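Carboxylesterase (Uncultured bacterium, PDB 5GMX) hydrolyses carboxylic esters as a family VIII carboxylesterase related to beta-lactamases, and also acts on oxyimino cephalosporins. Local coordinates at residues A[136-139]-A[140-144]; A[208-211]-A[212-215]; A[318-322]-A[323-327]. All blocks are in the same frame, centred on the assembly; numbering follows the deposited sequence.

Interaction 1: A[136-139]-A[140-144]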
loop_
_atom_site.group_PDB
_atom_site.type_symbol
_atom_site.label_atom_id
_atom_site.label_comp_id
_atom_site.label_asym_id
_atom_site.label_seq_id
_atom_site.Cartn_x
_atom_site.Cartn_y
_atom_site.Cartn_z
ATOM N N TYR A 136 2.095 7.792 16.507
ATOM C CA TYR A 136 2.278 9.082 15.837
ATOM C C TYR A 136 3.664 9.694 16.087
ATOM O O TYR A 136 4.076 10.607 15.378
ATOM C CB TYR A 136 1.177 10.061 16.253
ATOM C CG TYR A 136 -0.217 9.508 16.048
ATOM C CD1 TYR A 136 -0.453 8.488 15.132
ATOM C CD2 TYR A 136 -1.295 9.994 16.775
ATOM C CE1 TYR A 136 -1.715 7.977 14.943
ATOM C CE2 TYR A 136 -2.565 9.489 16.588
ATOM C CZ TYR A 136 -2.767 8.478 15.671
ATOM O OH TYR A 136 -4.023 7.957 15.479
ATOM N N ASP A 137 4.392 9.180 17.073
ATOM C CA ASP A 137 5.736 9.684 17.353
ATOM C C ASP A 137 6.770 8.860 16.589
ATOM O O ASP A 137 7.229 7.817 17.066
ATOM C CB ASP A 137 6.023 9.651 18.855
ATOM C CG ASP A 137 7.313 10.386 19.236
ATOM O OD1 ASP A 137 8.243 10.496 18.402
ATOM O OD2 ASP A 137 7.392 10.867 20.388
ATOM N N TRP A 138 7.151 9.356 15.414
ATOM C CA TRP A 138 7.969 8.600 14.463
ATOM C C TRP A 138 9.310 8.114 15.020
ATOM O O TRP A 138 9.622 6.910 14.989
ATOM C CB TRP A 138 8.225 9.447 13.215
ATOM C CG TRP A 138 8.981 8.706 12.160
ATOM C CD1 TRP A 138 10.337 8.585 12.052
ATOM C CD2 TRP A 138 8.422 7.967 11.069
ATOM N NE1 TRP A 138 10.656 7.820 10.957
ATOM C CE2 TRP A 138 9.497 7.426 10.337
ATOM C CE3 TRP A 138 7.116 7.717 10.633
ATOM C CZ2 TRP A 138 9.309 6.653 9.189
ATOM C CZ3 TRP A 138 6.929 6.947 9.492
ATOM C CH2 TRP A 138 8.019 6.426 8.784
ATOM N N ASP A 139 10.108 9.055 15.506
ATOM C CA ASP A 139 11.462 8.755 15.961
ATOM C C ASP A 139 11.463 7.816 17.162
ATOM O O ASP A 139 12.344 6.968 17.301
ATOM C CB ASP A 139 12.199 10.051 16.296
ATOM C CG ASP A 139 12.359 10.955 15.082
ATOM O OD1 ASP A 139 12.436 10.421 13.949
ATOM O OD2 ASP A 139 12.401 12.195 15.260
ATOM N N LYS A 140 10.474 7.980 18.031
ATOM C CA LYS A 140 10.366 7.162 19.231
ATOM C C LYS A 140 9.991 5.711 18.884
ATOM O O LYS A 140 10.594 4.754 19.389
ATOM C CB LYS A 140 9.342 7.775 20.188
ATOM C CG LYS A 140 9.193 7.040 21.499
ATOM C CD LYS A 140 8.281 7.818 22.438
ATOM C CE LYS A 140 7.714 6.924 23.523
ATOM N NZ LYS A 140 8.795 6.495 24.452
ATOM N N LEU A 141 8.998 5.552 18.013
ATOM C CA LEU A 141 8.602 4.222 17.565
ATOM C C LEU A 141 9.757 3.513 16.850
ATOM O O LEU A 141 10.016 2.330 17.094
ATOM C CB LEU A 141 7.388 4.297 16.647
ATOM C CG LEU A 141 6.819 2.924 16.294
ATOM C CD1 LEU A 141 6.196 2.283 17.521
ATOM C CD2 LEU A 141 5.799 3.039 15.177
ATOM N N CYS A 142 10.452 4.252 15.986
ATOM C CA CYS A 142 11.592 3.709 15.254
ATOM C C CYS A 142 12.726 3.292 16.201
ATOM O O CYS A 142 13.359 2.247 15.992
ATOM C CB CYS A 142 12.095 4.724 14.220
ATOM S SG CYS A 142 10.974 4.894 12.779
ATOM N N ALA A 143 12.990 4.115 17.219
ATOM C CA ALA A 143 14.022 3.798 18.215
ATOM C C ALA A 143 13.657 2.514 18.939
ATOM O O ALA A 143 14.493 1.636 19.112
ATOM C CB ALA A 143 14.202 4.943 19.216
HETATM N N MSE A 144 12.398 2.409 19.353
HETATM C CA MSE A 144 11.911 1.184 19.969
HETATM C C MSE A 144 12.080 -0.060 19.087
HETATM O O MSE A 144 12.549 -1.106 19.557
HETATM C CB MSE A 144 10.447 1.352 20.338
HETATM C CG MSE A 144 9.734 0.058 20.680
HETATM SE SE MSE A 144 7.876 0.451 21.123
HETATM C CE MSE A 144 8.179 1.812 22.500
#
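Cys-142 lays its thiol over one face of the Trp-138 indole. Cys-142 SG sits 3.8 Å from the centroid of the Trp-138 five-membered ring. It is displaced toward the rim, and the nearest ring atom to Cys-142 SG is Trp-138 NE1, at 3.5 Å. This is a sulfur-aromatic contact between residues four apart, one helical turn. Trp-138 holds CG opposite its own amide nitrogen (chi1 -176°). Cys-142 turns SG back beside its backbone N (chi1 -73°), toward the preceding turn where the indole lies. Together these angles bring the indole and the thiol to the same side of the helix. The helix bond beneath the pair runs from Cys-142 N to Trp-138 O, 3.0 Å, and joins the backbones of the same two residues.

The neighbouring backbone bonds frame this first turn. Leu-141 N reaches Asp-137 O at 3.0 Å, and Ala-143 N reaches Asp-139 O at 2.9 Å. Asp-137 is the N-cap. Its carboxylate accepts weakly from the backbone of Lys-140, with Asp-137 OD1 3.4 Å from Lys-140 N. A negative group at this end of a helix should be favoured by the helix dipole. The Lys-140 chain crosses the Asp-137 side chain at about a right angle. Lys-140 CB packs 3.4 Å from Asp-137 CG. The charged ends do not pair: Lys-140 NZ stays 6.1 Å from Asp-137 OD2.

Second-shell residues set the indole. Trp-138 NE1 donates to Glu-171, and the ring stacks with His-167. Both belong to helix 165-175, which Leu-141 and Cys-142 also touch. The contact is therefore the N-terminal turn of helix 138-146, packed through Trp-138, Leu-141 and Cys-142 against helix 165-175. Lys-140 and Ala-143 are exposed, and helix 132-136 comes just before in the chain.

Interaction 2: A[208-211]-A[212-215]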
loop_
_atom_site.group_PDB
_atom_site.type_symbol
_atom_site.label_atom_id
_atom_site.label_comp_id
_atom_site.label_asym_id
_atom_site.label_seq_id
_atom_site.Cartn_x
_atom_site.Cartn_y
_atom_site.Cartn_z
ATOM N N SER A 208 -5.729 21.135 5.106
ATOM C CA SER A 208 -6.450 21.736 3.979
ATOM C C SER A 208 -7.178 20.723 3.084
ATOM O O SER A 208 -8.099 21.090 2.349
ATOM C CB SER A 208 -5.487 22.571 3.129
ATOM O OG SER A 208 -4.411 21.794 2.629
ATOM N N GLU A 209 -6.771 19.457 3.146
ATOM C CA GLU A 209 -7.370 18.418 2.314
ATOM C C GLU A 209 -8.358 17.546 3.099
ATOM O O GLU A 209 -9.063 16.717 2.519
ATOM C CB GLU A 209 -6.276 17.540 1.691
ATOM C CG GLU A 209 -5.224 18.307 0.895
ATOM C CD GLU A 209 -5.838 19.205 -0.180
ATOM O OE1 GLU A 209 -6.809 18.771 -0.839
ATOM O OE2 GLU A 209 -5.356 20.349 -0.361
ATOM N N ASP A 210 -8.435 17.754 4.410
ATOM C CA ASP A 210 -9.175 16.822 5.256
ATOM C C ASP A 210 -10.673 16.794 4.970
ATOM O O ASP A 210 -11.329 15.794 5.234
ATOM C CB ASP A 210 -8.950 17.128 6.736
ATOM C CG ASP A 210 -9.226 15.918 7.615
ATOM O OD1 ASP A 210 -8.358 15.020 7.680
ATOM O OD2 ASP A 210 -10.318 15.846 8.220
ATOM N N HIS A 211 -11.210 17.874 4.412
ATOM C CA HIS A 211 -12.628 17.932 4.083
ATOM C C HIS A 211 -13.000 16.915 2.999
ATOM O O HIS A 211 -14.182 16.638 2.781
ATOM C CB HIS A 211 -13.017 19.349 3.630
ATOM C CG HIS A 211 -12.460 19.735 2.293
ATOM N ND1 HIS A 211 -11.197 20.264 2.136
ATOM C CD2 HIS A 211 -13.002 19.684 1.052
ATOM C CE1 HIS A 211 -10.976 20.503 0.854
ATOM N NE2 HIS A 211 -12.055 20.160 0.176
ATOM N N ARG A 212 -11.994 16.371 2.316
ATOM C CA ARG A 212 -12.252 15.447 1.213
ATOM C C ARG A 212 -12.461 14.006 1.672
ATOM O O ARG A 212 -12.867 13.156 0.882
ATOM C CB ARG A 212 -11.104 15.497 0.203
ATOM C CG ARG A 212 -10.907 16.861 -0.441
ATOM C CD ARG A 212 -9.538 16.960 -1.096
ATOM N NE ARG A 212 -9.330 15.852 -2.025
ATOM C CZ ARG A 212 -8.169 15.565 -2.601
ATOM N NH1 ARG A 212 -7.102 16.308 -2.353
ATOM N NH2 ARG A 212 -8.086 14.538 -3.431
ATOM N N VAL A 213 -12.170 13.718 2.940
ATOM C CA VAL A 213 -12.203 12.333 3.407
ATOM C C VAL A 213 -13.627 11.802 3.572
ATOM O O VAL A 213 -14.473 12.425 4.212
ATOM C CB VAL A 213 -11.444 12.168 4.743
ATOM C CG1 VAL A 213 -11.468 10.717 5.194
ATOM C CG2 VAL A 213 -10.015 12.623 4.584
ATOM N N ALA A 214 -13.883 10.642 2.977
ATOM C CA ALA A 214 -15.151 9.955 3.154
ATOM C C ALA A 214 -15.144 9.237 4.490
ATOM O O ALA A 214 -14.110 9.148 5.138
ATOM C CB ALA A 214 -15.389 8.970 2.027
ATOM N N GLU A 215 -16.291 8.702 4.886
ATOM C CA GLU A 215 -16.407 8.014 6.169
ATOM C C GLU A 215 -16.149 6.528 6.009
ATOM O O GLU A 215 -16.777 5.868 5.178
ATOM C CB GLU A 215 -17.791 8.250 6.774
ATOM C CG GLU A 215 -18.043 7.518 8.079
ATOM C CD GLU A 215 -19.504 7.574 8.506
ATOM O OE1 GLU A 215 -20.355 8.022 7.699
ATOM O OE2 GLU A 215 -19.798 7.185 9.657
HETATM O O HOH W 1 -15.849 14.088 2.208
#
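Two overlapping type I beta turns, Glu-209 to Arg-212 and Asp-210 to Val-213, make up this contact in the long connection between strand 201-202 and helix 237-244. The first is closed by Arg-212 N donating to Glu-209 O, 3.0 Å. The second is closed by Val-213 N donating to Asp-210 O, 3.2 Å.

The side chains of Glu-209 and Arg-212 run side by side in the same direction. They end in a salt bridge, with Glu-209 OE1 2.9 Å from Arg-212 NH1. The oxygen lies at the edge of the guanidinium, close to its plane. The guanidinium, in contrast, meets OE1 from above the carboxylate, and the two planes are 82° apart. The bridge is thus made by one oxygen and one nitrogen. A bend in Arg-212 at chi3 (54°) turns the guanidinium toward Glu-209. The rest of that group is also held: NE bonds to Asp-64 O and NH2 to Asn-199 O. This buried arginine thereby ties the turns to two other loops.

The aliphatic part of Arg-212 makes a second contact. Arg-212 CG lies 3.8 Å from the centroid of the His-211 ring, over the face, as a CH-pi contact. His-211 ND1 also donates weakly to Ser-208 O, 3.2 Å away. A water spans the end of the turns, donating to His-211 O at 3.1 Å and weakly to Val-213 O. Asp-210 forms salt bridges with Arg-256 and Arg-259 of helix 256-260.

Backbone angles near those of type I turns, with two successive i to i+3 bonds, make this a pair of overlapping beta turns in a loop at the protein surface; a salt bridge links the first and last residues of the first turn.

Interaction 3: A[318-322]-A[323-327]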
loop_
_atom_site.group_PDB
_atom_site.type_symbol
_atom_site.label_atom_id
_atom_site.label_comp_id
_atom_site.label_asym_id
_atom_site.label_seq_id
_atom_site.Cartn_x
_atom_site.Cartn_y
_atom_site.Cartn_z
HETATM N N MSE A 318 2.662 -16.696 1.667
HETATM C CA MSE A 318 2.812 -15.417 1.007
HETATM C C MSE A 318 4.048 -15.456 0.142
HETATM O O MSE A 318 5.082 -16.034 0.525
HETATM C CB MSE A 318 2.902 -14.277 2.021
HETATM C CG MSE A 318 1.681 -14.138 2.900
HETATM SE SE MSE A 318 0.139 -13.573 1.810
HETATM C CE MSE A 318 0.750 -11.767 1.364
ATOM N N ARG A 319 3.913 -14.855 -1.036
ATOM C CA ARG A 319 5.006 -14.704 -1.976
ATOM C C ARG A 319 5.490 -13.255 -1.953
ATOM O O ARG A 319 4.930 -12.388 -2.630
ATOM C CB ARG A 319 4.559 -15.115 -3.377
ATOM C CG ARG A 319 5.682 -15.201 -4.375
ATOM C CD ARG A 319 5.157 -15.610 -5.729
ATOM N NE ARG A 319 6.161 -15.412 -6.765
ATOM C CZ ARG A 319 5.893 -15.009 -7.999
ATOM N NH1 ARG A 319 4.640 -14.762 -8.367
ATOM N NH2 ARG A 319 6.884 -14.865 -8.867
ATOM N N TRP A 320 6.525 -13.006 -1.158
ATOM C CA TRP A 320 7.023 -11.659 -0.909
ATOM C C TRP A 320 8.206 -11.279 -1.793
ATOM O O TRP A 320 9.179 -12.057 -1.952
ATOM C CB TRP A 320 7.455 -11.502 0.558
ATOM C CG TRP A 320 6.359 -11.546 1.578
ATOM C CD1 TRP A 320 6.179 -12.500 2.545
ATOM C CD2 TRP A 320 5.316 -10.583 1.769
ATOM N NE1 TRP A 320 5.082 -12.197 3.313
ATOM C CE2 TRP A 320 4.530 -11.030 2.859
ATOM C CE3 TRP A 320 4.962 -9.391 1.125
ATOM C CZ2 TRP A 320 3.417 -10.328 3.315
ATOM C CZ3 TRP A 320 3.854 -8.695 1.579
ATOM C CH2 TRP A 320 3.093 -9.168 2.663
ATOM N N SER A 321 8.118 -10.066 -2.335
ATOM C CA SER A 321 9.254 -9.397 -2.945
ATOM C C SER A 321 9.764 -8.327 -1.979
ATOM O O SER A 321 9.441 -8.351 -0.788
ATOM C CB SER A 321 8.869 -8.776 -4.292
ATOM O OG SER A 321 7.924 -7.732 -4.129
ATOM N N ARG A 322 10.516 -7.355 -2.488
ATOM C CA ARG A 322 11.018 -6.289 -1.630
ATOM C C ARG A 322 9.927 -5.260 -1.342
ATOM O O ARG A 322 10.032 -4.098 -1.730
ATOM C CB ARG A 322 12.237 -5.611 -2.252
ATOM C CG ARG A 322 13.513 -6.451 -2.198
ATOM C CD ARG A 322 13.721 -7.271 -3.451
ATOM N NE ARG A 322 14.933 -8.067 -3.325
ATOM C CZ ARG A 322 16.086 -7.773 -3.908
ATOM N NH1 ARG A 322 16.178 -6.711 -4.698
ATOM N NH2 ARG A 322 17.142 -8.557 -3.721
ATOM N N GLY A 323 8.869 -5.705 -0.675
ATOM C CA GLY A 323 7.810 -4.814 -0.244
ATOM C C GLY A 323 6.457 -5.088 -0.866
ATOM O O GLY A 323 5.432 -4.705 -0.311
ATOM N N PHE A 324 6.448 -5.729 -2.030
ATOM C CA PHE A 324 5.194 -5.986 -2.738
ATOM C C PHE A 324 4.763 -7.434 -2.635
ATOM O O PHE A 324 5.593 -8.333 -2.609
ATOM C CB PHE A 324 5.320 -5.614 -4.217
ATOM C CG PHE A 324 5.570 -4.156 -4.461
ATOM C CD1 PHE A 324 4.505 -3.272 -4.579
ATOM C CD2 PHE A 324 6.865 -3.673 -4.577
ATOM C CE1 PHE A 324 4.724 -1.926 -4.824
ATOM C CE2 PHE A 324 7.099 -2.327 -4.815
ATOM C CZ PHE A 324 6.023 -1.452 -4.940
ATOM N N ILE A 325 3.454 -7.644 -2.585
ATOM C CA ILE A 325 2.881 -8.966 -2.760
ATOM C C ILE A 325 3.016 -9.385 -4.219
ATOM O O ILE A 325 2.608 -8.653 -5.120
ATOM C CB ILE A 325 1.392 -8.996 -2.373
ATOM C CG1 ILE A 325 1.208 -8.651 -0.891
ATOM C CG2 ILE A 325 0.783 -10.355 -2.696
ATOM C CD1 ILE A 325 -0.258 -8.508 -0.492
ATOM N N LEU A 326 3.603 -10.546 -4.453
ATOM C CA LEU A 326 3.669 -11.093 -5.800
ATOM C C LEU A 326 2.464 -11.996 -6.021
ATOM O O LEU A 326 1.940 -12.595 -5.078
ATOM C CB LEU A 326 4.976 -11.853 -6.032
ATOM C CG LEU A 326 6.264 -11.024 -5.970
ATOM C CD1 LEU A 326 7.493 -11.886 -6.290
ATOM C CD2 LEU A 326 6.198 -9.840 -6.904
ATOM N N ASN A 327 2.018 -12.061 -7.269
ATOM C CA ASN A 327 0.783 -12.733 -7.621
ATOM C C ASN A 327 0.789 -14.208 -7.243
ATOM O O ASN A 327 1.804 -14.898 -7.344
ATOM C CB ASN A 327 0.512 -12.565 -9.117
ATOM C CG ASN A 327 -0.954 -12.716 -9.465
ATOM O OD1 ASN A 327 -1.796 -12.913 -8.588
ATOM N ND2 ASN A 327 -1.270 -12.589 -10.741
HETATM O O HOH W 2 1.387 -13.923 -2.423
#
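Arg-319 and Asn-327 are joined by a hydrogen bond from the guanidinium, Arg-319 NH1 to Asn-327 O at 3.0 Å. The donor lies in the carbonyl plane, on a lone pair. Arg-319 also forms a salt bridge with Glu-305. Phe-324 O is gripped twice by Ser-321: Ser-321 N is 3.1 Å from it, and Ser-321 OG is 2.8 Å from it. Ser-321 places OG between its own N and carbonyl carbon (chi1 65°), which brings the hydroxyl to that oxygen. Leu-326 N donates to Arg-319 O, 2.9 Å. A water links Arg-319 N to Leu-326 O.

These bonds close a tight antiparallel hairpin with a single bridge, Trp-320 with Ile-325. At its tip Arg-322 centres an inverse gamma turn. Gly-323 follows with positive phi (117°), where a side chain would run into Arg-322 O, which suits glycine.

Leu-326 CB lies against one face of the Arg-319 guanidinium, offset toward its rim. Ile-325 CG1 packs 3.6 Å from Trp-320 CZ3. The methyl CE of selenomethionine Met-318 completes this cluster, 3.9 Å from Ile-325 CG1.

The hairpin joins two sheets. Strand 317-320 pairs with strand 307-310, and 325-326 is an outermost strand of the main sheet beside 339-342. Phe-324 packs on helix 72-86. Trp-320 and Ile-325 touch His-341, near the ligand pocket.

Overall arrangement
From the N terminus, the three contacts follow in series, and none nests within or crosses another. Interaction 1 closes the first turn of helix 138-146 and joins it to helix 165-175. Interaction 2 closes two short turns in the connection before helix 237-244 and fastens that loop to helix 256-260 and to earlier loops. Interaction 3 closes a hairpin at one edge of the main antiparallel sheet. No two of them touch. The centre of interaction 1 is about 26 Å from each of the other two centres. Interactions 2 and 3 lie on opposite sides of the chain's centre, with their centres about 31 Å apart. Interaction 3 is buried, interaction 2 at the surface.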